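PDB 2HJ0: putative citrate lyase, alfa subunit from Streptococcus mutans, which is of unknown function but belongs to the citrate lyase alpha-subunit (CitF) family, with an alpha/beta fold built around two large mixed sheets. Local coordinates for residues A[51-56]-A[88-93]; A[57-62]-A[162-167]. All coordinates share one frame; numbering follows the deposited sequence.

Overall arrangement
Contacts 1 and 2 lie next to each other, their centres about 10 Å apart, contact 1 between helices packed on the ten-strand mixed sheet and contact 2 between the chain leaving one of them and a strand of it. Helix 52-58 is common to both: H53 and I56 pack against the turn that follows helix 79-89 in contact 1, and T59 and L61 meet strand 164-169 in contact 2. Along the chain the order is 51-56, 57-62, 88-93, 162-167, so the two pairings interleave. They also touch directly, with I92 CD1 3.6 Å from L61 O. Helix 52-58 is thereby joined both to its neighbouring helix and to the sheet beneath.

Contact 1. Residues A[51-56]-A[88-93]; sequences SIHEAI and AKMGIK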
loop_
_atom_site.group_PDB
_atom_site.type_symbol
_atom_site.label_atom_id
_atom_site.label_comp_id
_atom_site.label_asym_id
_atom_site.label_seq_id
_atom_site.Cartn_x
_atom_site.Cartn_y
_atom_site.Cartn_z
ATOM N N SER A 51 -12.455 -7.060 23.766
ATOM C CA SER A 51 -13.294 -5.873 23.776
ATOM C C SER A 51 -12.541 -4.597 23.455
ATOM O O SER A 51 -11.319 -4.595 23.364
ATOM C CB SER A 51 -13.903 -5.722 25.160
ATOM O OG SER A 51 -12.868 -5.504 26.114
ATOM N N ILE A 52 -13.277 -3.500 23.310
ATOM C CA ILE A 52 -12.636 -2.223 23.040
ATOM C C ILE A 52 -11.798 -1.881 24.260
ATOM O O ILE A 52 -10.735 -1.288 24.132
ATOM C CB ILE A 52 -13.668 -1.096 22.793
ATOM C CG1 ILE A 52 -13.892 -0.921 21.289
ATOM C CG2 ILE A 52 -13.194 0.210 23.391
ATOM C CD1 ILE A 52 -14.675 -2.017 20.664
ATOM N N HIS A 53 -12.276 -2.267 25.443
ATOM C CA HIS A 53 -11.559 -1.988 26.688
ATOM C C HIS A 53 -10.121 -2.513 26.625
ATOM O O HIS A 53 -9.175 -1.737 26.759
ATOM C CB HIS A 53 -12.289 -2.614 27.893
ATOM C CG HIS A 53 -11.745 -2.178 29.223
ATOM N ND1 HIS A 53 -12.326 -1.178 29.973
ATOM C CD2 HIS A 53 -10.632 -2.554 29.900
ATOM C CE1 HIS A 53 -11.592 -0.953 31.050
ATOM N NE2 HIS A 53 -10.559 -1.774 31.029
ATOM N N GLU A 54 -9.965 -3.824 26.422
ATOM C CA GLU A 54 -8.640 -4.444 26.346
ATOM C C GLU A 54 -7.803 -3.820 25.230
ATOM O O GLU A 54 -6.575 -3.764 25.305
ATOM C CB GLU A 54 -8.768 -5.948 26.106
ATOM C CG GLU A 54 -7.461 -6.715 26.208
ATOM C CD GLU A 54 -7.613 -8.191 25.852
ATOM O OE1 GLU A 54 -6.624 -8.942 25.998
ATOM O OE2 GLU A 54 -8.714 -8.609 25.421
ATOM N N ALA A 55 -8.469 -3.348 24.189
ATOM C CA ALA A 55 -7.753 -2.731 23.100
ATOM C C ALA A 55 -7.083 -1.474 23.624
ATOM O O ALA A 55 -5.895 -1.261 23.403
ATOM C CB ALA A 55 -8.716 -2.379 21.968
ATOM N N ILE A 56 -7.853 -0.638 24.321
ATOM C CA ILE A 56 -7.335 0.620 24.871
ATOM C C ILE A 56 -6.210 0.309 25.842
ATOM O O ILE A 56 -5.197 1.008 25.911
ATOM C CB ILE A 56 -8.446 1.401 25.612
ATOM C CG1 ILE A 56 -9.619 1.645 24.659
ATOM C CG2 ILE A 56 -7.901 2.724 26.120
ATOM C CD1 ILE A 56 -10.851 2.223 25.301
ATOM N N ALA A 88 -13.421 7.505 28.228
ATOM C CA ALA A 88 -13.925 8.319 29.321
ATOM C C ALA A 88 -14.121 7.461 30.569
ATOM O O ALA A 88 -13.638 7.805 31.642
ATOM C CB ALA A 88 -15.232 8.996 28.921
ATOM N N LYS A 89 -14.813 6.337 30.414
ATOM C CA LYS A 89 -15.080 5.430 31.521
ATOM C C LYS A 89 -13.798 5.017 32.230
ATOM O O LYS A 89 -13.786 4.820 33.446
ATOM C CB LYS A 89 -15.788 4.172 31.018
ATOM C CG LYS A 89 -17.264 4.056 31.376
ATOM C CD LYS A 89 -18.104 5.138 30.710
ATOM C CE LYS A 89 -19.597 4.802 30.753
ATOM N NZ LYS A 89 -19.901 3.522 30.044
HETATM N N MSE A 90 -12.716 4.882 31.473
HETATM C CA MSE A 90 -11.442 4.474 32.050
HETATM C C MSE A 90 -10.669 5.634 32.664
HETATM O O MSE A 90 -9.494 5.492 33.001
HETATM C CB MSE A 90 -10.573 3.792 30.991
HETATM C CG MSE A 90 -11.081 2.426 30.551
HETATM SE SE MSE A 90 -10.061 1.662 29.093
HETATM C CE MSE A 90 -8.447 1.102 30.019
ATOM N N GLY A 91 -11.323 6.781 32.799
ATOM C CA GLY A 91 -10.666 7.930 33.391
ATOM C C GLY A 91 -9.537 8.549 32.588
ATOM O O GLY A 91 -8.722 9.284 33.129
ATOM N N ILE A 92 -9.462 8.260 31.299
ATOM C CA ILE A 92 -8.400 8.855 30.495
ATOM C C ILE A 92 -8.896 10.206 29.989
ATOM O O ILE A 92 -10.061 10.333 29.601
ATOM C CB ILE A 92 -8.005 7.938 29.319
ATOM C CG1 ILE A 92 -7.295 6.694 29.874
ATOM C CG2 ILE A 92 -7.124 8.689 28.350
ATOM C CD1 ILE A 92 -6.840 5.693 28.850
ATOM N N LYS A 93 -8.024 11.215 30.019
ATOM C CA LYS A 93 -8.392 12.556 29.577
ATOM C C LYS A 93 -7.299 13.265 28.792
ATOM O O LYS A 93 -6.207 12.729 28.598
ATOM C CB LYS A 93 -8.797 13.429 30.773
ATOM C CG LYS A 93 -10.126 13.048 31.427
ATOM C CD LYS A 93 -10.641 14.157 32.353
ATOM C CE LYS A 93 -12.012 13.818 32.926
ATOM N NZ LYS A 93 -12.574 14.930 33.757
#
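H53 and I56 of helix 52-58 pack against M90, a selenomethionine, and I92 where helix 79-89 ends in a Schellman motif. G91, with positive phi, is the C-prime residue of that motif: its N bonds to A88 O at 2.8 Å, and I92 N reaches back to I87 O. M90, just before G91, and I92, just after it, both lie against helix 52-58.

The aromatic part is a sulfur-aromatic type contact made by selenium. M90 SE lies over one face of the H53 imidazole, 3.8 Å from the ring centroid and 20° off its normal, shifted toward the rim. The bend at the M90 chi3 torsion (75°) folds the terminal methyl over the same ring, with CE 4.1 Å from the centroid in a CH-pi contact. H53 ND1 is hydrogen-bonded to E86 OE1, on helix 79-89 about one turn before M90, so one ring nitrogen is tied to that helix while M90 lies over a face.

The remaining contacts are apolar. I56 runs antiparallel past both M90 and I92. M90 SE rests against CB, CG2 and CD1 of I56, 3.8 Å from CG2, which also lies 4.2 Å from I92 CD1.

Contact 2. Residues A[57-62]-A[162-167]; sequences EKTRLK and IDVAFL
The turn that leads off helix 52-58 packs on the first residue of strand 164-169, with T59 and L61 bearing on V164. T59 and V164 meet tip to tip. The T59 hydroxyl oxygen faces both valine methyls, with OG1 3.5 Å from V164 CG2 and 3.7 Å from V164 CG1; these are van der Waals contacts. The same oxygen has a polar partner beside it, a weak hydrogen bond with Q202 OE1 of the adjoining strand 202-207. L61 approaches V164 at a slant with one branch, its CD1 4.1 Å from V164 CG2.

Strand 164-169 is an inner strand of the parallel part of the ten-strand sheet, between 66-69 and 202-207, an arrangement consistent with the Rossmann-like clan of the family. The helix ends in a Schellman motif at R60, which has a positive phi (68°); T59 before it and L61 after it both reach V164. R60 N bonds to E57 O at 2.8 Å. Beyond V164, L61 also touches I67 on strand 66-69 and I87 on helix 79-89, which places it in the buried layer between helices and sheet.

Of the valine methyls, CG2 is the one nearest to T59 and the one that meets L61. V164 CG1, anti to the backbone N (chi1 -178°), touches T59 OG1 too and lies 3.4 Å above the plane of the F166 ring, offset toward its rim.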
loop_
_atom_site.group_PDB
_atom_site.type_symbol
_atom_site.label_atom_id
_atom_site.label_comp_id
_atom_site.label_asym_id
_atom_site.label_seq_id
_atom_site.Cartn_x
_atom_site.Cartn_y
_atom_site.Cartn_z
ATOM N N GLU A 57 -6.403 -0.778 26.570
ATOM C CA GLU A 57 -5.452 -1.223 27.561
ATOM C C GLU A 57 -4.150 -1.681 26.914
ATOM O O GLU A 57 -3.104 -1.045 27.066
ATOM C CB GLU A 57 -6.067 -2.363 28.361
ATOM C CG GLU A 57 -5.307 -2.738 29.606
ATOM C CD GLU A 57 -5.725 -4.096 30.126
ATOM O OE1 GLU A 57 -5.246 -5.126 29.577
ATOM O OE2 GLU A 57 -6.553 -4.129 31.065
ATOM N N LYS A 58 -4.209 -2.778 26.176
ATOM C CA LYS A 58 -3.006 -3.292 25.544
ATOM C C LYS A 58 -2.360 -2.330 24.562
ATOM O O LYS A 58 -1.279 -2.602 24.045
ATOM C CB LYS A 58 -3.296 -4.627 24.848
ATOM C CG LYS A 58 -3.563 -5.770 25.830
ATOM C CD LYS A 58 -3.446 -7.145 25.175
ATOM C CE LYS A 58 -2.049 -7.348 24.537
ATOM N NZ LYS A 58 -1.874 -8.662 23.826
ATOM N N THR A 59 -3.007 -1.199 24.320
ATOM C CA THR A 59 -2.473 -0.242 23.376
ATOM C C THR A 59 -1.640 0.802 24.115
ATOM O O THR A 59 -0.901 1.576 23.505
ATOM C CB THR A 59 -3.620 0.382 22.594
ATOM O OG1 THR A 59 -3.147 0.789 21.314
ATOM C CG2 THR A 59 -4.190 1.559 23.321
ATOM N N ARG A 60 -1.751 0.797 25.441
ATOM C CA ARG A 60 -0.994 1.712 26.282
ATOM C C ARG A 60 -1.372 3.189 26.167
ATOM O O ARG A 60 -0.573 4.078 26.483
ATOM C CB ARG A 60 0.499 1.551 25.998
ATOM C CG ARG A 60 1.260 0.912 27.136
ATOM C CD ARG A 60 1.113 -0.592 27.171
ATOM N NE ARG A 60 2.168 -1.266 26.411
ATOM C CZ ARG A 60 3.476 -1.151 26.658
ATOM N NH1 ARG A 60 4.359 -1.807 25.903
ATOM N NH2 ARG A 60 3.904 -0.376 27.651
ATOM N N LEU A 61 -2.597 3.446 25.729
ATOM C CA LEU A 61 -3.088 4.804 25.561
ATOM C C LEU A 61 -2.985 5.582 26.860
ATOM O O LEU A 61 -3.430 5.110 27.903
ATOM C CB LEU A 61 -4.548 4.773 25.118
ATOM C CG LEU A 61 -5.098 6.134 24.721
ATOM C CD1 LEU A 61 -4.296 6.646 23.526
ATOM C CD2 LEU A 61 -6.575 6.026 24.387
ATOM N N LYS A 62 -2.396 6.771 26.804
ATOM C CA LYS A 62 -2.273 7.593 28.000
ATOM C C LYS A 62 -2.826 8.979 27.723
ATOM O O LYS A 62 -3.272 9.267 26.615
ATOM C CB LYS A 62 -0.810 7.673 28.446
ATOM C CG LYS A 62 -0.208 6.296 28.745
ATOM C CD LYS A 62 1.187 6.331 29.404
ATOM C CE LYS A 62 2.284 6.834 28.461
ATOM N NZ LYS A 62 2.094 8.255 28.073
ATOM N N ILE A 162 -0.385 10.252 14.803
ATOM C CA ILE A 162 -1.390 9.437 15.459
ATOM C C ILE A 162 -0.808 8.354 16.345
ATOM O O ILE A 162 -0.024 7.524 15.894
ATOM C CB ILE A 162 -2.318 8.787 14.424
ATOM C CG1 ILE A 162 -2.874 9.859 13.488
ATOM C CG2 ILE A 162 -3.472 8.078 15.124
ATOM C CD1 ILE A 162 -3.659 9.293 12.308
ATOM N N ASP A 163 -1.193 8.363 17.615
ATOM C CA ASP A 163 -0.700 7.354 18.546
ATOM C C ASP A 163 -1.449 6.054 18.334
ATOM O O ASP A 163 -0.852 4.989 18.187
ATOM C CB ASP A 163 -0.883 7.810 19.991
ATOM C CG ASP A 163 0.096 8.884 20.383
ATOM O OD1 ASP A 163 1.319 8.596 20.379
ATOM O OD2 ASP A 163 -0.354 10.016 20.689
ATOM N N VAL A 164 -2.770 6.140 18.325
ATOM C CA VAL A 164 -3.578 4.957 18.133
ATOM C C VAL A 164 -4.725 5.275 17.204
ATOM O O VAL A 164 -5.452 6.250 17.401
ATOM C CB VAL A 164 -4.173 4.450 19.455
ATOM C CG1 VAL A 164 -4.977 3.181 19.211
ATOM C CG2 VAL A 164 -3.076 4.196 20.449
ATOM N N ALA A 165 -4.890 4.445 16.185
ATOM C CA ALA A 165 -5.980 4.639 15.248
ATOM C C ALA A 165 -7.001 3.537 15.446
ATOM O O ALA A 165 -6.684 2.353 15.316
ATOM C CB ALA A 165 -5.466 4.625 13.832
ATOM N N PHE A 166 -8.225 3.928 15.783
ATOM C CA PHE A 166 -9.301 2.972 15.957
ATOM C C PHE A 166 -10.106 3.011 14.674
ATOM O O PHE A 166 -10.880 3.938 14.472
ATOM C CB PHE A 166 -10.155 3.384 17.135
ATOM C CG PHE A 166 -9.418 3.360 18.431
ATOM C CD1 PHE A 166 -9.245 2.172 19.121
ATOM C CD2 PHE A 166 -8.885 4.529 18.959
ATOM C CE1 PHE A 166 -8.552 2.157 20.324
ATOM C CE2 PHE A 166 -8.190 4.519 20.160
ATOM C CZ PHE A 166 -8.023 3.340 20.844
ATOM N N LEU A 167 -9.906 2.015 13.810
ATOM C CA LEU A 167 -10.592 1.961 12.517
ATOM C C LEU A 167 -11.702 0.908 12.401
ATOM O O LEU A 167 -11.500 -0.252 12.746
ATOM C CB LEU A 167 -9.573 1.714 11.396
ATOM C CG LEU A 167 -8.312 2.576 11.395
ATOM C CD1 LEU A 167 -7.421 2.203 10.211
ATOM C CD2 LEU A 167 -8.710 4.052 11.332
#